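Local coordinates for uncharacterized protein TP-0789 domain-containing protein (Desulfovibrio piger ATCC 29098, PDB 4Z48) that is of unknown function but belongs to the LolA-like family, whose relatives LolA and LolB deliver lipoproteins to, and receive them at, the bacterial outer membrane, at residues A[80-85]-A[124-129]; A[89-93]-A[104-110]; A[119-123]-A[160-164]. All coordinates share one frame. Residue numbers count along the deposited sequence, not the author numbering.

Interaction 1: A[80-85]-A[124-129]; sequences VWSYRG and IQNLDD
In this LolA-like fold, a strongly curved antiparallel sheet, the end of strand 77-82 and the loop after it meet the long connection between strands 101-104 and 133-143. CA atoms pair Ser82 with Gln125 (6.2 Å) and Arg84 with Asp129 (6.6 Å); 124-129 is irregular. At Ile124, CG2 packs 4.1 Å from Val80 CG2. The aliphatic part of Gln125 follows, its CG 4.1 Å from Val80 CG1. Asn126 N gives a weak, straight hydrogen bond to Ser82 OG (3.5 Å), a hydroxyl also hydrogen-bonded to Asp90 OD2. With chi1 t, Asn126 OD1 accepts from Asp128 N (2.9 Å), an Asx turn, while its ND2 lies over one face of the Arg84 guanidinium. Arg84 (chi1 t, chi2 and chi3 p) brings NH1 3.1 Å from Asp128 O; the Asp128 carboxylate turns away to a salt bridge with Arg177. Asp129 (chi1 t) swings back to a water, which donates to Asp129 OD2 (2.9 Å) and Ser82 OG (3.1 Å) and accepts from Asn126 ND2 (3.0 Å).

Interaction 2: A[89-93]-A[104-110]; sequences DDDMW and RISGSSK
Backbone pairing sets the register: strand 91-96 runs antiparallel to strand 101-104, with Trp93 and Arg104 a non-hydrogen-bonded pair at 4.3 Å between CA atoms. Just beyond it, Ile105 N donates to Met92 O (2.9 Å, 166°), and Arg104 CA makes a CA-H...O contact with the same oxygen at 3.5 Å. Further on, Gly107, with positive phi, leads into a 3-10 turn at 108-110, held by Ser109 N to Ser106 O and Lys110 N to Gly107 O, both 3.1 Å.

Strand 101-104, one of the two edge strands of the sheet, forms a hairpin with 91-96 in the LolA-like fold. Among the charged contacts, Arg104 (t, t, m) extends over the face that also carries Trp93: NH1 makes a salt bridge with Asp91 OD1 (2.9 Å), while NH2 comes 3.4 Å from Trp93 CZ2. Asp91 OD2 is hydrogen-bonded to Tyr83 OH. From the loop, Lys110 (m, m, t, t) reaches back so that NZ donates to Asp90 O (3.1 Å) and, weakly, to Ile105 O (3.3 Å).

Apolar packing comes from selenomethionine Met92, which with chi1 and chi2 t sets SE 4.1 Å from Ile105 CD1. One water accepts from Met92 N (3.0 Å) and Arg104 NH1 (2.8 Å) and donates to Ile105 O (2.9 Å).

Interaction 3: A[119-123]-A[160-164]; sequences LSNED and ETQYS
Side chains bridge the gap here, for the closest CA pair, Glu122 and Thr161, is 7.5 Å apart. Segment 119-123 makes a tight turn in which Asp123 N donates to Ser120 O (3.0 Å) and Ser120 N to Asp123 OD2 (2.8 Å, 180°). From this turn Glu122 (chi1 p, chi2 t) points its carboxylate at segment 160-164. Its OE2 accepts from Gln162 N (3.0 Å, 162°), and OE1 lies 3.0 Å from Thr161 OG1, a probable hydrogen bond whose proton has another acceptor within reach. Thr161 OG1 in turn accepts from Tyr163 N (3.2 Å). Tyr163 (chi1 m) sends its hydroxyl to Asp123, OH donating to OD1 at 2.8 Å with the acceptor near the ring plane. Asp123 OD2 has a second partner besides Ser120 N: a salt bridge to Lys191, which also hydrogen-bonds Ser120 OG. The acidic end of Asp123 is thus well satisfied, and Tyr182 stacks edge-to-face with the Tyr163 ring. The contact ties the long connection of the LolA-like curved sheet to the chain entering strand 163-171, where Thr161 and Tyr163 form an ST turn.

All three contacts involve the connection that joins the two outermost strands, 101-104 and 133-143, of the curved sheet; their centres lie 11 to 12 Å apart. Interactions 1 and 2 sit on neighbouring strands and share polar links, Tyr83 OH to Asp91 OD2 (2.6 Å) and Ser82 OG to Asp90 OD2 (2.7 Å), both probable hydrogen bonds. Interaction 2 passes to interaction 3 through Lys110 O and Glu122 N (2.8 Å) and Ser109 O and Asn121 ND2 (3.0 Å). Interactions 1 and 3 touch where Ile124 CD1 meets Leu119 CD2 (3.6 Å). In LolA the curved sheet shelters lipid chains; whether this protein does so is unknown.

Interaction 1: A[80-85]-A[124-129]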
loop_
_atom_site.group_PDB
_atom_site.type_symbol
_atom_site.label_atom_id
_atom_site.label_comp_id
_atom_site.label_asym_id
_atom_site.label_seq_id
_atom_site.Cartn_x
_atom_site.Cartn_y
_atom_site.Cartn_z
ATOM N N VAL A 80 -10.020 -1.829 6.816
ATOM C CA VAL A 80 -9.932 -2.275 5.429
ATOM C C VAL A 80 -10.112 -3.784 5.379
ATOM O O VAL A 80 -9.441 -4.500 6.123
ATOM C CB VAL A 80 -8.599 -1.865 4.729
ATOM C CG1 VAL A 80 -8.627 -2.231 3.243
ATOM C CG2 VAL A 80 -8.243 -0.390 4.948
ATOM N N TRP A 81 -11.051 -4.247 4.546
ATOM C CA TRP A 81 -11.307 -5.659 4.247
ATOM C C TRP A 81 -10.944 -5.850 2.781
ATOM O O TRP A 81 -11.710 -5.470 1.884
ATOM C CB TRP A 81 -12.759 -6.048 4.533
ATOM C CG TRP A 81 -13.174 -6.032 5.969
ATOM C CD1 TRP A 81 -12.401 -5.748 7.060
ATOM C CD2 TRP A 81 -14.499 -6.275 6.465
ATOM N NE1 TRP A 81 -13.161 -5.814 8.206
ATOM C CE2 TRP A 81 -14.450 -6.141 7.871
ATOM C CE3 TRP A 81 -15.720 -6.637 5.854
ATOM C CZ2 TRP A 81 -15.571 -6.335 8.679
ATOM C CZ3 TRP A 81 -16.838 -6.820 6.652
ATOM C CH2 TRP A 81 -16.758 -6.669 8.049
ATOM N N SER A 82 -9.715 -6.307 2.553
ATOM C CA SER A 82 -9.113 -6.472 1.236
ATOM C C SER A 82 -9.204 -7.941 0.831
ATOM O O SER A 82 -8.775 -8.818 1.578
ATOM C CB SER A 82 -7.678 -5.942 1.243
ATOM O OG SER A 82 -7.112 -5.830 -0.050
ATOM N N TYR A 83 -9.873 -8.212 -0.301
ATOM C CA TYR A 83 -10.153 -9.576 -0.765
ATOM C C TYR A 83 -9.308 -10.033 -1.951
ATOM O O TYR A 83 -9.073 -9.280 -2.898
ATOM C CB TYR A 83 -11.631 -9.704 -1.171
ATOM C CG TYR A 83 -12.607 -9.210 -0.128
ATOM C CD1 TYR A 83 -12.833 -9.932 1.046
ATOM C CD2 TYR A 83 -13.275 -8.001 -0.291
ATOM C CE1 TYR A 83 -13.693 -9.459 2.029
ATOM C CE2 TYR A 83 -14.123 -7.504 0.699
ATOM C CZ TYR A 83 -14.346 -8.246 1.845
ATOM O OH TYR A 83 -15.230 -7.792 2.783
ATOM N N ARG A 84 -8.859 -11.281 -1.897
ATOM C CA ARG A 84 -8.119 -11.880 -3.000
ATOM C C ARG A 84 -9.114 -12.170 -4.113
ATOM O O ARG A 84 -10.161 -12.784 -3.861
ATOM C CB ARG A 84 -7.384 -13.157 -2.550
ATOM C CG ARG A 84 -6.222 -13.568 -3.465
ATOM C CD ARG A 84 -5.060 -12.578 -3.453
ATOM N NE ARG A 84 -4.276 -12.633 -2.218
ATOM C CZ ARG A 84 -3.094 -12.043 -2.058
ATOM N NH1 ARG A 84 -2.544 -11.359 -3.054
ATOM N NH2 ARG A 84 -2.449 -12.140 -0.902
ATOM N N GLY A 85 -8.826 -11.645 -5.300
ATOM C CA GLY A 85 -9.676 -11.854 -6.470
ATOM C C GLY A 85 -10.517 -10.652 -6.836
ATOM O O GLY A 85 -10.619 -9.693 -6.062
ATOM N N ILE A 124 -3.763 2.203 0.122
ATOM C CA ILE A 124 -3.778 1.581 1.442
ATOM C C ILE A 124 -4.223 0.091 1.377
ATOM O O ILE A 124 -3.953 -0.645 2.310
ATOM C CB ILE A 124 -4.655 2.451 2.387
ATOM C CG1 ILE A 124 -4.026 3.857 2.612
ATOM C CG2 ILE A 124 -5.007 1.784 3.696
ATOM C CD1 ILE A 124 -2.557 3.932 2.815
ATOM N N GLN A 125 -4.833 -0.364 0.277
ATOM C CA GLN A 125 -5.196 -1.788 0.109
ATOM C C GLN A 125 -3.976 -2.644 -0.336
ATOM O O GLN A 125 -2.884 -2.101 -0.530
ATOM C CB GLN A 125 -6.317 -1.937 -0.917
ATOM C CG GLN A 125 -7.570 -1.139 -0.575
ATOM C CD GLN A 125 -8.400 -0.817 -1.792
ATOM O OE1 GLN A 125 -7.959 -0.904 -2.951
ATOM N NE2 GLN A 125 -9.611 -0.379 -1.546
ATOM N N ASN A 126 -4.189 -3.982 -0.540
ATOM C CA ASN A 126 -3.184 -4.976 -0.957
ATOM C C ASN A 126 -2.430 -4.500 -2.197
ATOM O O ASN A 126 -3.032 -4.296 -3.257
ATOM C CB ASN A 126 -3.858 -6.339 -1.220
ATOM C CG ASN A 126 -2.953 -7.525 -1.513
ATOM O OD1 ASN A 126 -1.720 -7.440 -1.568
ATOM N ND2 ASN A 126 -3.564 -8.679 -1.731
ATOM N N LEU A 127 -1.110 -4.290 -2.039
ATOM C CA LEU A 127 -0.218 -3.831 -3.109
ATOM C C LEU A 127 0.150 -4.984 -4.078
ATOM O O LEU A 127 0.594 -4.707 -5.197
ATOM C CB LEU A 127 1.058 -3.189 -2.493
ATOM C CG LEU A 127 2.133 -2.538 -3.404
ATOM C CD1 LEU A 127 1.565 -1.470 -4.313
ATOM C CD2 LEU A 127 3.252 -1.937 -2.575
ATOM N N ASP A 128 -0.067 -6.261 -3.674
ATOM C CA ASP A 128 0.334 -7.389 -4.502
ATOM C C ASP A 128 -0.829 -8.354 -4.851
ATOM O O ASP A 128 -0.668 -9.575 -4.748
ATOM C CB ASP A 128 1.502 -8.133 -3.823
ATOM C CG ASP A 128 2.800 -7.334 -3.801
ATOM O OD1 ASP A 128 3.461 -7.236 -4.867
ATOM O OD2 ASP A 128 3.148 -6.795 -2.722
ATOM N N ASP A 129 -1.970 -7.807 -5.321
ATOM C CA ASP A 129 -3.129 -8.594 -5.771
ATOM C C ASP A 129 -2.863 -8.983 -7.235
ATOM O O ASP A 129 -3.330 -8.312 -8.156
ATOM C CB ASP A 129 -4.426 -7.787 -5.594
ATOM C CG ASP A 129 -5.675 -8.634 -5.411
ATOM O OD1 ASP A 129 -5.911 -9.536 -6.244
ATOM O OD2 ASP A 129 -6.443 -8.361 -4.458
HETATM O O HOH W 1 -6.530 -8.552 -1.517
#

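Interaction 2: A[89-93]-A[104-110]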
loop_
_atom_site.group_PDB
_atom_site.type_symbol
_atom_site.label_atom_id
_atom_site.label_comp_id
_atom_site.label_asym_id
_atom_site.label_seq_id
_atom_site.Cartn_x
_atom_site.Cartn_y
_atom_site.Cartn_z
ATOM N N ASP A 89 -15.375 -6.149 -4.406
ATOM C CA ASP A 89 -14.539 -4.970 -4.216
ATOM C C ASP A 89 -14.073 -4.914 -2.759
ATOM O O ASP A 89 -14.791 -5.391 -1.872
ATOM C CB ASP A 89 -15.304 -3.681 -4.573
ATOM C CG ASP A 89 -15.733 -3.608 -6.019
ATOM O OD1 ASP A 89 -14.850 -3.726 -6.910
ATOM O OD2 ASP A 89 -16.944 -3.461 -6.265
ATOM N N ASP A 90 -12.891 -4.350 -2.518
ATOM C CA ASP A 90 -12.382 -4.196 -1.158
ATOM C C ASP A 90 -13.268 -3.236 -0.409
ATOM O O ASP A 90 -13.706 -2.225 -0.979
ATOM C CB ASP A 90 -10.942 -3.666 -1.155
ATOM C CG ASP A 90 -9.849 -4.635 -1.574
ATOM O OD1 ASP A 90 -10.173 -5.815 -1.904
ATOM O OD2 ASP A 90 -8.668 -4.232 -1.547
ATOM N N ASP A 91 -13.577 -3.580 0.838
ATOM C CA ASP A 91 -14.375 -2.782 1.748
ATOM C C ASP A 91 -13.474 -1.867 2.582
ATOM O O ASP A 91 -12.417 -2.261 3.089
ATOM C CB ASP A 91 -15.224 -3.690 2.663
ATOM C CG ASP A 91 -16.382 -4.385 1.981
ATOM O OD1 ASP A 91 -17.109 -3.718 1.230
ATOM O OD2 ASP A 91 -16.574 -5.595 2.225
HETATM N N MSE A 92 -13.901 -0.649 2.736
HETATM C CA MSE A 92 -13.142 0.307 3.512
HETATM C C MSE A 92 -14.089 1.273 4.214
HETATM O O MSE A 92 -15.098 1.724 3.637
HETATM C CB MSE A 92 -12.161 1.069 2.616
HETATM C CG MSE A 92 -11.318 2.091 3.348
HETATM SE SE MSE A 92 -10.046 2.952 2.162
HETATM C CE MSE A 92 -9.039 1.493 1.686
ATOM N N TRP A 93 -13.754 1.562 5.456
ATOM C CA TRP A 93 -14.478 2.515 6.287
ATOM C C TRP A 93 -13.518 3.394 7.092
ATOM O O TRP A 93 -12.417 2.977 7.458
ATOM C CB TRP A 93 -15.399 1.792 7.262
ATOM C CG TRP A 93 -16.439 0.908 6.641
ATOM C CD1 TRP A 93 -17.730 1.238 6.359
ATOM C CD2 TRP A 93 -16.315 -0.493 6.383
ATOM N NE1 TRP A 93 -18.416 0.131 5.912
ATOM C CE2 TRP A 93 -17.576 -0.949 5.932
ATOM C CE3 TRP A 93 -15.258 -1.417 6.502
ATOM C CZ2 TRP A 93 -17.813 -2.290 5.610
ATOM C CZ3 TRP A 93 -15.495 -2.741 6.189
ATOM C CH2 TRP A 93 -16.755 -3.166 5.733
ATOM N N ARG A 104 -18.267 4.959 4.792
ATOM C CA ARG A 104 -17.735 3.968 3.866
ATOM C C ARG A 104 -16.978 4.724 2.789
ATOM O O ARG A 104 -17.458 5.766 2.323
ATOM C CB ARG A 104 -18.897 3.142 3.237
ATOM C CG ARG A 104 -18.378 2.198 2.165
ATOM C CD ARG A 104 -19.473 1.429 1.456
ATOM N NE ARG A 104 -20.001 0.332 2.273
ATOM C CZ ARG A 104 -19.452 -0.876 2.389
ATOM N NH1 ARG A 104 -18.297 -1.154 1.785
ATOM N NH2 ARG A 104 -20.032 -1.804 3.133
ATOM N N ILE A 105 -15.809 4.221 2.386
ATOM C CA ILE A 105 -15.056 4.781 1.259
ATOM C C ILE A 105 -15.161 3.765 0.143
ATOM O O ILE A 105 -14.604 2.658 0.237
ATOM C CB ILE A 105 -13.598 5.160 1.579
ATOM C CG1 ILE A 105 -13.514 6.200 2.690
ATOM C CG2 ILE A 105 -12.866 5.620 0.304
ATOM C CD1 ILE A 105 -12.155 6.245 3.406
ATOM N N SER A 106 -15.913 4.111 -0.904
ATOM C CA SER A 106 -16.108 3.183 -2.009
ATOM C C SER A 106 -16.121 3.915 -3.334
ATOM O O SER A 106 -16.219 5.147 -3.362
ATOM C CB SER A 106 -17.409 2.413 -1.793
ATOM O OG SER A 106 -18.538 3.256 -1.928
ATOM N N GLY A 107 -16.088 3.148 -4.431
ATOM C CA GLY A 107 -16.111 3.712 -5.773
ATOM C C GLY A 107 -14.967 4.687 -5.990
ATOM O O GLY A 107 -13.857 4.456 -5.514
ATOM N N SER A 108 -15.272 5.830 -6.610
ATOM C CA SER A 108 -14.292 6.874 -6.923
ATOM C C SER A 108 -13.725 7.539 -5.657
ATOM O O SER A 108 -12.673 8.176 -5.726
ATOM C CB SER A 108 -14.923 7.919 -7.840
ATOM O OG SER A 108 -15.942 8.604 -7.140
ATOM N N SER A 109 -14.401 7.393 -4.487
ATOM C CA SER A 109 -13.841 7.932 -3.240
ATOM C C SER A 109 -12.463 7.281 -2.920
ATOM O O SER A 109 -11.619 7.925 -2.308
ATOM C CB SER A 109 -14.801 7.751 -2.070
ATOM O OG SER A 109 -16.070 8.329 -2.335
ATOM N N LYS A 110 -12.222 6.044 -3.403
ATOM C CA LYS A 110 -10.947 5.320 -3.278
ATOM C C LYS A 110 -9.772 6.112 -3.906
ATOM O O LYS A 110 -8.626 5.856 -3.552
ATOM C CB LYS A 110 -11.027 3.940 -3.986
ATOM C CG LYS A 110 -12.046 2.965 -3.433
ATOM C CD LYS A 110 -11.659 2.324 -2.106
ATOM C CE LYS A 110 -12.546 1.121 -1.930
ATOM N NZ LYS A 110 -12.338 0.479 -0.622
HETATM O O HOH W 2 -16.020 0.237 0.876
#

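Interaction 3: A[119-123]-A[160-164]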
loop_
_atom_site.group_PDB
_atom_site.type_symbol
_atom_site.label_atom_id
_atom_site.label_comp_id
_atom_site.label_asym_id
_atom_site.label_seq_id
_atom_site.Cartn_x
_atom_site.Cartn_y
_atom_site.Cartn_z
ATOM N N LEU A 119 -0.517 9.729 -0.629
ATOM C CA LEU A 119 -1.131 8.408 -0.834
ATOM C C LEU A 119 -2.637 8.594 -1.060
ATOM O O LEU A 119 -3.227 9.469 -0.414
ATOM C CB LEU A 119 -0.926 7.553 0.432
ATOM C CG LEU A 119 0.412 6.886 0.701
ATOM C CD1 LEU A 119 1.499 7.901 1.047
ATOM C CD2 LEU A 119 0.288 5.998 1.921
ATOM N N SER A 120 -3.260 7.782 -1.934
ATOM C CA SER A 120 -4.701 7.762 -2.132
ATOM C C SER A 120 -5.291 6.691 -1.240
ATOM O O SER A 120 -4.542 5.843 -0.774
ATOM C CB SER A 120 -5.033 7.473 -3.590
ATOM O OG SER A 120 -4.645 8.538 -4.442
ATOM N N ASN A 121 -6.627 6.687 -1.032
ATOM C CA ASN A 121 -7.273 5.636 -0.231
ATOM C C ASN A 121 -7.024 4.232 -0.838
ATOM O O ASN A 121 -6.806 3.263 -0.102
ATOM C CB ASN A 121 -8.782 5.896 -0.109
ATOM C CG ASN A 121 -9.100 7.126 0.684
ATOM O OD1 ASN A 121 -8.415 7.446 1.646
ATOM N ND2 ASN A 121 -10.127 7.856 0.272
ATOM N N GLU A 122 -6.974 4.138 -2.169
ATOM C CA GLU A 122 -6.735 2.849 -2.825
ATOM C C GLU A 122 -5.297 2.350 -2.620
ATOM O O GLU A 122 -5.099 1.154 -2.642
ATOM C CB GLU A 122 -7.083 2.880 -4.318
ATOM C CG GLU A 122 -6.152 3.703 -5.202
ATOM C CD GLU A 122 -6.419 3.504 -6.688
ATOM O OE1 GLU A 122 -6.463 2.341 -7.153
ATOM O OE2 GLU A 122 -6.581 4.526 -7.389
ATOM N N ASP A 123 -4.330 3.250 -2.360
ATOM C CA ASP A 123 -2.936 2.885 -2.111
ATOM C C ASP A 123 -2.758 2.119 -0.787
ATOM O O ASP A 123 -1.732 1.460 -0.605
ATOM C CB ASP A 123 -2.045 4.131 -2.119
ATOM C CG ASP A 123 -1.973 4.842 -3.455
ATOM O OD1 ASP A 123 -2.147 4.183 -4.492
ATOM O OD2 ASP A 123 -1.703 6.050 -3.464
ATOM N N GLU A 160 -11.471 -0.793 -10.914
ATOM C CA GLU A 160 -11.724 0.528 -10.337
ATOM C C GLU A 160 -10.413 1.061 -9.763
ATOM O O GLU A 160 -9.993 0.670 -8.664
ATOM C CB GLU A 160 -12.800 0.380 -9.242
ATOM C CG GLU A 160 -13.433 1.663 -8.744
ATOM C CD GLU A 160 -14.905 1.477 -8.433
ATOM O OE1 GLU A 160 -15.222 0.825 -7.411
ATOM O OE2 GLU A 160 -15.741 1.926 -9.247
ATOM N N THR A 161 -9.733 1.916 -10.535
ATOM C CA THR A 161 -8.430 2.467 -10.115
ATOM C C THR A 161 -8.190 3.783 -10.827
ATOM O O THR A 161 -8.723 3.998 -11.910
ATOM C CB THR A 161 -7.277 1.436 -10.408
ATOM O OG1 THR A 161 -6.005 2.020 -10.103
ATOM C CG2 THR A 161 -7.268 0.938 -11.850
ATOM N N GLN A 162 -7.381 4.664 -10.240
ATOM C CA GLN A 162 -7.089 5.920 -10.931
ATOM C C GLN A 162 -5.906 5.722 -11.909
ATOM O O GLN A 162 -5.607 6.606 -12.713
ATOM C CB GLN A 162 -6.753 7.015 -9.895
ATOM C CG GLN A 162 -5.385 6.858 -9.297
ATOM C CD GLN A 162 -5.153 7.754 -8.120
ATOM O OE1 GLN A 162 -5.363 7.352 -6.974
ATOM N NE2 GLN A 162 -4.695 8.977 -8.386
ATOM N N TYR A 163 -5.210 4.581 -11.804
ATOM C CA TYR A 163 -4.003 4.388 -12.586
ATOM C C TYR A 163 -4.217 3.615 -13.876
ATOM O O TYR A 163 -5.047 2.711 -13.940
ATOM C CB TYR A 163 -2.924 3.687 -11.754
ATOM C CG TYR A 163 -2.714 4.305 -10.391
ATOM C CD1 TYR A 163 -2.225 5.602 -10.259
ATOM C CD2 TYR A 163 -3.030 3.602 -9.230
ATOM C CE1 TYR A 163 -1.981 6.160 -9.000
ATOM C CE2 TYR A 163 -2.828 4.167 -7.961
ATOM C CZ TYR A 163 -2.332 5.453 -7.856
ATOM O OH TYR A 163 -2.115 5.954 -6.600
ATOM N N SER A 164 -3.456 3.992 -14.896
ATOM C CA SER A 164 -3.500 3.322 -16.194
ATOM C C SER A 164 -2.414 2.264 -16.252
ATOM O O SER A 164 -2.587 1.244 -16.926
ATOM C CB SER A 164 -3.323 4.317 -17.332
ATOM O OG SER A 164 -2.094 5.005 -17.180
#